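D-glyceraldehyde dehydrogenase (NADP(+)) (Thermoplasma acidophilum, PDB 5IZD) oxidises D-glyceraldehyde to glycerate with NADP(+) as electron acceptor in the non-phosphorylated Entner-Doudoroff pathway of a thermoacidophilic archaeon. Local coordinates at residues A316-L321 with F383-G388; T268-K273 with E303-L308. All coordinates share one frame; numbering follows the deposited sequence.

How the contacts relate
Both contacts are apolar, with no hydrogen bond across either; contact 1 is wholly buried, while contact 2 is buried except at Leu308, which is partly exposed. Contact 1 sets a loop against the turn leading into strand 386-392, nearer the cofactor; contact 2 sets helix 262-274 against the end of helix 294-305, away from the annotated sites. A second subunit packs on several residues of contact 2 and reaches contact 1 only through Asp317. The centres lie about 10 Å apart. Between them, Lys273 NZ donates a hydrogen bond to Val386 O, 3.0 Å away, and Tyr274 serves both, touching Met318 and Pro385 and hydrogen-bonding Ser305 through its hydroxyl.

Contact 1 (A316-L321 with F383-G388); sequences ADMGPL and FAPVIG
Pro385 meets two side chains of 316-321 with different parts of its ring, an example of how a rigid ring at a turn can serve several neighbours. Met318 comes to the CB-CG part, its chain crossing the ring at about a right angle. Its CE lies 3.8 Å from both Pro385 CB and Pro385 CG, and its SD is 3.9 Å from Pro385 CB, so the thioether end lies against the CB-CG edge of the ring, the methyl near its plane and the sulfur slanted toward one face. The side chain runs out extended, with CG anti to the backbone N (chi1 -176°), and bends only at chi3, where the methyl turns onto the proline. Leu321 approaches at a slant and uses a single branch: CD2 is 4.0 Å from Pro385 CD and 4.2 Å from Ala384 CB, so that one methyl touches both the ring and the alanine. Backbone shape presents the ring, since Pro385 is the centre of an inverse gamma turn, closed by a weak bond from Val386 N to Ala384 O of 2.8 Å. Phe383, just before the turn, probably belongs to the NADP(+) site, and its side chain touches Asn149. Around the contact, Ala326 and Thr330 of helix 324-339 cover Leu321, Tyr274 of helix 262-274 packs on Met318 and Pro385, and strand 386-392 runs on from the turn into the seven-stranded sheet, beside strand 284-290.

Contact 2 (T268-K273 with E303-L308); sequences TLLWAK and ELSRKL
Helix 262-274 and the last part of helix 294-305 come closest at Leu270 and Ser305, whose CA atoms are 7.4 Å apart. Leu270 provides more than half of the buried surface and illustrates how a single forked residue can bridge two helices. Its CG stands anti to the carbonyl carbon (chi1 -77°), which carries the fork across the gap. Both methyls then share one target, CD1 and CD2 each lying 4.0 Å from Leu304 CB, and the two leucine side chains cross at about a right angle. The CD2 branch does further work: it sits 4.3 Å from Ser305 N and 4.2 Å from Leu308 CD1. Leu308 can close over Leu270 because the chain makes a type I beta turn from Ser305 to Leu308, bringing this last leucine back toward the first helix. Ser305 OG is hydrogen-bonded to Tyr274 OH, at the end of the first helix, and to Phe301 O one turn back in its own helix. Beyond the contact, Phe492 of the second subunit packs on Leu304, and Leu491 of that subunit packs on Lys307. Helix 262-274 is the connection between parallel, neighbouring strands 252-256 and 284-290, a beta-alpha-beta crossover, and Leu269 and Ala272 pack against both strands. The crossover belongs to the alpha/beta catalytic domain of the aldehyde dehydrogenase fold, and the contact ties its helix to the following one, 294-305.

Contact 1 (A316-L321 with F383-G388)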
ATOM      1  N   ALA A 316     -21.046  30.288  27.926  1.00 39.42           N
ATOM      2  CA  ALA A 316     -21.227  30.862  26.623  1.00 38.71           C
ATOM      3  C   ALA A 316     -21.308  29.763  25.618  1.00 37.88           C
ATOM      4  O   ALA A 316     -20.717  28.685  25.825  1.00 37.47           O
ATOM      5  CB  ALA A 316     -20.063  31.759  26.274  1.00 38.66           C
ATOM      6  N   ASP A 317     -22.025  30.034  24.538  1.00 37.66           N
ATOM      7  CA  ASP A 317     -22.007  29.198  23.328  1.00 37.01           C
ATOM      8  C   ASP A 317     -20.845  29.528  22.435  1.00 35.88           C
ATOM      9  O   ASP A 317     -20.389  28.675  21.722  1.00 35.34           O
ATOM     10  CB  ASP A 317     -23.271  29.379  22.499  1.00 37.78           C
ATOM     11  CG  ASP A 317     -24.524  28.934  23.239  1.00 38.87           C
ATOM     12  OD1 ASP A 317     -24.685  27.710  23.504  1.00 38.84           O
ATOM     13  OD2 ASP A 317     -25.345  29.828  23.565  1.00 39.60           O
ATOM     14  N   MET A 318     -20.400  30.776  22.417  1.00 35.23           N
ATOM     15  CA  MET A 318     -19.277  31.161  21.588  1.00 34.29           C
ATOM     16  C   MET A 318     -18.364  32.069  22.393  1.00 33.93           C
ATOM     17  O   MET A 318     -18.841  32.959  23.038  1.00 34.22           O
ATOM     18  CB  MET A 318     -19.779  31.915  20.367  1.00 34.32           C
ATOM     19  CG  MET A 318     -18.681  32.268  19.391  1.00 34.01           C
ATOM     20  SD  MET A 318     -19.303  33.038  17.865  1.00 34.16           S
ATOM     21  CE  MET A 318     -19.320  34.777  18.341  1.00 34.45           C
ATOM     22  N   GLY A 319     -17.055  31.872  22.251  1.00 33.08           N
ATOM     23  CA  GLY A 319     -16.022  32.635  22.932  1.00 32.86           C
ATOM     24  C   GLY A 319     -15.544  33.890  22.231  1.00 32.49           C
ATOM     25  O   GLY A 319     -16.060  34.274  21.185  1.00 32.28           O
ATOM     26  N   PRO A 320     -14.539  34.538  22.812  1.00 32.31           N
ATOM     27  CA  PRO A 320     -13.968  35.734  22.229  1.00 32.26           C
ATOM     28  C   PRO A 320     -12.941  35.440  21.153  1.00 31.71           C
ATOM     29  O   PRO A 320     -12.423  34.308  21.060  1.00 31.33           O
ATOM     30  CB  PRO A 320     -13.268  36.396  23.454  1.00 32.75           C
ATOM     31  CG  PRO A 320     -12.821  35.206  24.239  1.00 32.67           C
ATOM     32  CD  PRO A 320     -13.984  34.279  24.154  1.00 32.58           C
ATOM     33  N   LEU A 321     -12.625  36.468  20.373  1.00 31.70           N
ATOM     34  CA  LEU A 321     -11.412  36.427  19.536  1.00 31.51           C
ATOM     35  C   LEU A 321     -10.148  36.426  20.423  1.00 31.62           C
ATOM     36  O   LEU A 321     -10.170  36.942  21.541  1.00 31.83           O
ATOM     37  CB  LEU A 321     -11.388  37.591  18.561  1.00 31.82           C
ATOM     38  CG  LEU A 321     -12.674  37.754  17.726  1.00 31.97           C
ATOM     39  CD1 LEU A 321     -12.622  39.034  16.903  1.00 32.37           C
ATOM     40  CD2 LEU A 321     -12.855  36.562  16.881  1.00 31.56           C
ATOM     41  N   PHE A 383     -11.593  34.536   9.475  1.00 30.74           N
ATOM     42  CA  PHE A 383     -11.173  33.872  10.712  1.00 30.47           C
ATOM     43  C   PHE A 383     -11.891  34.499  11.944  1.00 30.60           C
ATOM     44  O   PHE A 383     -11.244  34.847  12.929  1.00 30.72           O
ATOM     45  CB  PHE A 383      -9.610  33.913  10.830  1.00 30.21           C
ATOM     46  CG  PHE A 383      -8.973  32.626  11.252  1.00 29.81           C
ATOM     47  CD1 PHE A 383      -8.994  31.513  10.436  1.00 29.64           C
ATOM     48  CD2 PHE A 383      -8.272  32.540  12.473  1.00 30.07           C
ATOM     49  CE1 PHE A 383      -8.344  30.325  10.802  1.00 29.33           C
ATOM     50  CE2 PHE A 383      -7.640  31.359  12.854  1.00 29.77           C
ATOM     51  CZ  PHE A 383      -7.662  30.249  12.012  1.00 29.29           C
ATOM     52  N   ALA A 384     -13.229  34.662  11.851  1.00 30.27           N
ATOM     53  CA  ALA A 384     -14.000  35.439  12.850  1.00 30.29           C
ATOM     54  C   ALA A 384     -15.477  35.131  12.564  1.00 30.14           C
ATOM     55  O   ALA A 384     -15.763  34.484  11.560  1.00 29.78           O
ATOM     56  CB  ALA A 384     -13.688  36.918  12.747  1.00 30.60           C
ATOM     57  N   PRO A 385     -16.412  35.542  13.441  1.00 30.20           N
ATOM     58  CA  PRO A 385     -17.782  35.019  13.296  1.00 30.24           C
ATOM     59  C   PRO A 385     -18.670  35.790  12.272  1.00 30.51           C
ATOM     60  O   PRO A 385     -19.776  36.206  12.581  1.00 30.82           O
ATOM     61  CB  PRO A 385     -18.313  35.107  14.734  1.00 30.57           C
ATOM     62  CG  PRO A 385     -17.637  36.322  15.254  1.00 30.82           C
ATOM     63  CD  PRO A 385     -16.240  36.265  14.718  1.00 30.48           C
ATOM     64  N   VAL A 386     -18.171  35.914  11.047  1.00 30.22           N
ATOM     65  CA  VAL A 386     -18.711  36.787  10.033  1.00 30.60           C
ATOM     66  C   VAL A 386     -18.844  35.958   8.739  1.00 30.52           C
ATOM     67  O   VAL A 386     -17.894  35.273   8.360  1.00 29.88           O
ATOM     68  CB  VAL A 386     -17.737  37.953   9.708  1.00 30.67           C
ATOM     69  CG1 VAL A 386     -18.323  38.861   8.640  1.00 31.08           C
ATOM     70  CG2 VAL A 386     -17.350  38.758  10.944  1.00 30.89           C
ATOM     71  N   ILE A 387     -19.984  36.035   8.058  1.00 31.14           N
ATOM     72  CA  ILE A 387     -20.138  35.332   6.799  1.00 31.32           C
ATOM     73  C   ILE A 387     -21.083  36.108   5.883  1.00 32.25           C
ATOM     74  O   ILE A 387     -22.039  36.701   6.333  1.00 32.57           O
ATOM     75  CB  ILE A 387     -20.584  33.862   7.036  1.00 31.12           C
ATOM     76  CG1 ILE A 387     -20.513  33.024   5.735  1.00 31.01           C
ATOM     77  CG2 ILE A 387     -22.002  33.795   7.606  1.00 31.59           C
ATOM     78  CD1 ILE A 387     -20.495  31.521   5.956  1.00 30.62           C
ATOM     79  N   GLY A 388     -20.778  36.107   4.581  1.00 32.78           N
ATOM     80  CA  GLY A 388     -21.689  36.584   3.536  1.00 33.60           C
ATOM     81  C   GLY A 388     -22.338  35.416   2.860  1.00 33.91           C
ATOM     82  O   GLY A 388     -21.736  34.312   2.825  1.00 33.32           O
TER

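Contact 2 (T268-K273 with E303-L308)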
ATOM      1  N   THR A 268     -25.317  22.221  11.075  1.00 31.59           N
ATOM      2  CA  THR A 268     -23.944  22.177  10.616  1.00 30.77           C
ATOM      3  C   THR A 268     -23.357  23.592  10.384  1.00 30.55           C
ATOM      4  O   THR A 268     -22.171  23.814  10.662  1.00 29.99           O
ATOM      5  CB  THR A 268     -23.796  21.343   9.335  1.00 30.53           C
ATOM      6  OG1 THR A 268     -24.415  20.051   9.519  1.00 30.64           O
ATOM      7  CG2 THR A 268     -22.338  21.213   8.934  1.00 29.86           C
ATOM      8  N   LEU A 269     -24.157  24.507   9.835  1.00 30.85           N
ATOM      9  CA  LEU A 269     -23.684  25.870   9.604  1.00 30.85           C
ATOM     10  C   LEU A 269     -23.418  26.602  10.922  1.00 30.89           C
ATOM     11  O   LEU A 269     -22.445  27.342  11.029  1.00 30.64           O
ATOM     12  CB  LEU A 269     -24.680  26.689   8.785  1.00 31.22           C
ATOM     13  CG  LEU A 269     -24.233  28.107   8.444  1.00 31.19           C
ATOM     14  CD1 LEU A 269     -22.945  28.090   7.626  1.00 30.80           C
ATOM     15  CD2 LEU A 269     -25.361  28.786   7.669  1.00 31.80           C
ATOM     16  N   LEU A 270     -24.268  26.386  11.918  1.00 31.30           N
ATOM     17  CA  LEU A 270     -23.995  26.967  13.248  1.00 31.46           C
ATOM     18  C   LEU A 270     -22.636  26.508  13.752  1.00 30.73           C
ATOM     19  O   LEU A 270     -21.842  27.321  14.267  1.00 30.43           O
ATOM     20  CB  LEU A 270     -25.082  26.597  14.246  1.00 32.19           C
ATOM     21  CG  LEU A 270     -26.410  27.357  14.158  1.00 32.98           C
ATOM     22  CD1 LEU A 270     -27.436  26.682  15.087  1.00 33.59           C
ATOM     23  CD2 LEU A 270     -26.224  28.816  14.564  1.00 33.05           C
ATOM     24  N   TRP A 271     -22.395  25.208  13.638  1.00 30.21           N
ATOM     25  CA  TRP A 271     -21.091  24.636  13.967  1.00 29.61           C
ATOM     26  C   TRP A 271     -19.951  25.252  13.114  1.00 29.09           C
ATOM     27  O   TRP A 271     -18.978  25.827  13.658  1.00 28.62           O
ATOM     28  CB  TRP A 271     -21.071  23.108  13.838  1.00 29.48           C
ATOM     29  CG  TRP A 271     -19.717  22.607  14.157  1.00 29.05           C
ATOM     30  CD1 TRP A 271     -19.219  22.309  15.405  1.00 29.04           C
ATOM     31  CD2 TRP A 271     -18.646  22.385  13.235  1.00 28.62           C
ATOM     32  NE1 TRP A 271     -17.907  21.943  15.308  1.00 28.62           N
ATOM     33  CE2 TRP A 271     -17.523  22.009  13.991  1.00 28.41           C
ATOM     34  CE3 TRP A 271     -18.509  22.523  11.847  1.00 28.45           C
ATOM     35  CZ2 TRP A 271     -16.305  21.733  13.404  1.00 28.02           C
ATOM     36  CZ3 TRP A 271     -17.259  22.268  11.266  1.00 28.03           C
ATOM     37  CH2 TRP A 271     -16.197  21.874  12.045  1.00 27.81           C
ATOM     38  N   ALA A 272     -20.127  25.242  11.796  1.00 28.76           N
ATOM     39  CA  ALA A 272     -19.049  25.621  10.906  1.00 28.42           C
ATOM     40  C   ALA A 272     -18.670  27.090  10.983  1.00 28.53           C
ATOM     41  O   ALA A 272     -17.504  27.431  10.808  1.00 28.14           O
ATOM     42  CB  ALA A 272     -19.359  25.180   9.446  1.00 28.43           C
ATOM     43  N   LYS A 273     -19.636  27.965  11.287  1.00 29.07           N
ATOM     44  CA  LYS A 273     -19.339  29.359  11.454  1.00 29.31           C
ATOM     45  C   LYS A 273     -18.862  29.719  12.865  1.00 29.48           C
ATOM     46  O   LYS A 273     -17.961  30.528  13.026  1.00 29.47           O
ATOM     47  CB  LYS A 273     -20.554  30.219  11.178  1.00 29.76           C
ATOM     48  CG  LYS A 273     -20.262  31.716  11.124  1.00 29.94           C
ATOM     49  CD  LYS A 273     -19.318  32.115  10.004  1.00 29.70           C
ATOM     50  CE  LYS A 273     -17.890  32.275  10.441  1.00 29.36           C
ATOM     51  NZ  LYS A 273     -16.999  32.592   9.308  1.00 29.19           N
ATOM     52  N   GLU A 303     -32.164  33.877  12.906  1.00 38.04           N
ATOM     53  CA  GLU A 303     -32.907  33.561  14.156  1.00 38.64           C
ATOM     54  C   GLU A 303     -32.096  32.662  15.080  1.00 38.26           C
ATOM     55  O   GLU A 303     -32.004  32.939  16.273  1.00 38.09           O
ATOM     56  CB  GLU A 303     -34.282  32.941  13.869  1.00 39.35           C
ATOM     57  CG  GLU A 303     -35.152  32.644  15.076  0.50 39.88           C
ATOM     58  CD  GLU A 303     -35.553  33.878  15.865  0.50 40.44           C
ATOM     59  OE1 GLU A 303     -35.875  33.711  17.052  0.50 40.85           O
ATOM     60  OE2 GLU A 303     -35.552  35.011  15.323  0.50 40.55           O
ATOM     61  N   LEU A 304     -31.424  31.648  14.536  1.00 37.87           N
ATOM     62  CA  LEU A 304     -30.596  30.800  15.381  1.00 37.68           C
ATOM     63  C   LEU A 304     -29.337  31.508  15.935  1.00 37.63           C
ATOM     64  O   LEU A 304     -28.938  31.306  17.123  1.00 37.55           O
ATOM     65  CB  LEU A 304     -30.202  29.551  14.627  1.00 37.22           C
ATOM     66  CG  LEU A 304     -31.371  28.598  14.428  1.00 37.66           C
ATOM     67  CD1 LEU A 304     -31.089  27.777  13.197  1.00 37.35           C
ATOM     68  CD2 LEU A 304     -31.527  27.708  15.647  1.00 37.76           C
ATOM     69  N   SER A 305     -28.736  32.325  15.060  1.00 37.70           N
ATOM     70  CA  SER A 305     -27.523  33.079  15.357  1.00 37.71           C
ATOM     71  C   SER A 305     -27.733  34.058  16.541  1.00 39.02           C
ATOM     72  O   SER A 305     -26.836  34.248  17.315  1.00 37.79           O
ATOM     73  CB  SER A 305     -27.003  33.825  14.112  1.00 37.30           C
ATOM     74  OG  SER A 305     -26.450  32.923  13.134  1.00 36.80           O
ATOM     75  N   ARG A 306     -28.932  34.623  16.658  1.00 41.25           N
ATOM     76  CA  ARG A 306     -29.256  35.576  17.757  1.00 43.07           C
ATOM     77  C   ARG A 306     -29.314  34.936  19.130  1.00 43.13           C
ATOM     78  O   ARG A 306     -29.270  35.663  20.135  1.00 44.01           O
ATOM     79  CB  ARG A 306     -30.662  36.122  17.624  1.00 45.42           C
ATOM     80  CG  ARG A 306     -30.995  36.865  16.375  1.00 47.41           C
ATOM     81  CD  ARG A 306     -32.491  37.117  16.350  1.00 49.56           C
ATOM     82  NE  ARG A 306     -32.721  38.457  16.869  1.00 51.33           N
ATOM     83  CZ  ARG A 306     -33.093  39.504  16.133  1.00 53.46           C
ATOM     84  NH1 ARG A 306     -33.243  40.679  16.738  1.00 54.20           N
ATOM     85  NH2 ARG A 306     -33.333  39.383  14.799  1.00 54.40           N
ATOM     86  N   LYS A 307     -29.599  33.632  19.160  1.00 42.81           N
ATOM     87  CA  LYS A 307     -29.760  32.857  20.375  1.00 43.00           C
ATOM     88  C   LYS A 307     -28.446  32.509  21.053  1.00 43.16           C
ATOM     89  O   LYS A 307     -28.480  32.044  22.198  1.00 43.50           O
ATOM     90  CB  LYS A 307     -30.513  31.556  20.087  1.00 43.35           C
ATOM     91  N   LEU A 308     -27.297  32.728  20.384  1.00 43.00           N
ATOM     92  CA  LEU A 308     -25.985  32.276  20.895  1.00 42.53           C
ATOM     93  C   LEU A 308     -25.553  33.254  21.949  1.00 42.55           C
ATOM     94  O   LEU A 308     -25.622  34.462  21.705  1.00 42.19           O
ATOM     95  CB  LEU A 308     -24.925  32.163  19.778  1.00 42.09           C
ATOM     96  CG  LEU A 308     -25.261  31.083  18.711  1.00 42.43           C
ATOM     97  CD1 LEU A 308     -24.377  31.215  17.480  1.00 41.86           C
ATOM     98  CD2 LEU A 308     -25.175  29.643  19.222  1.00 42.43           C
TER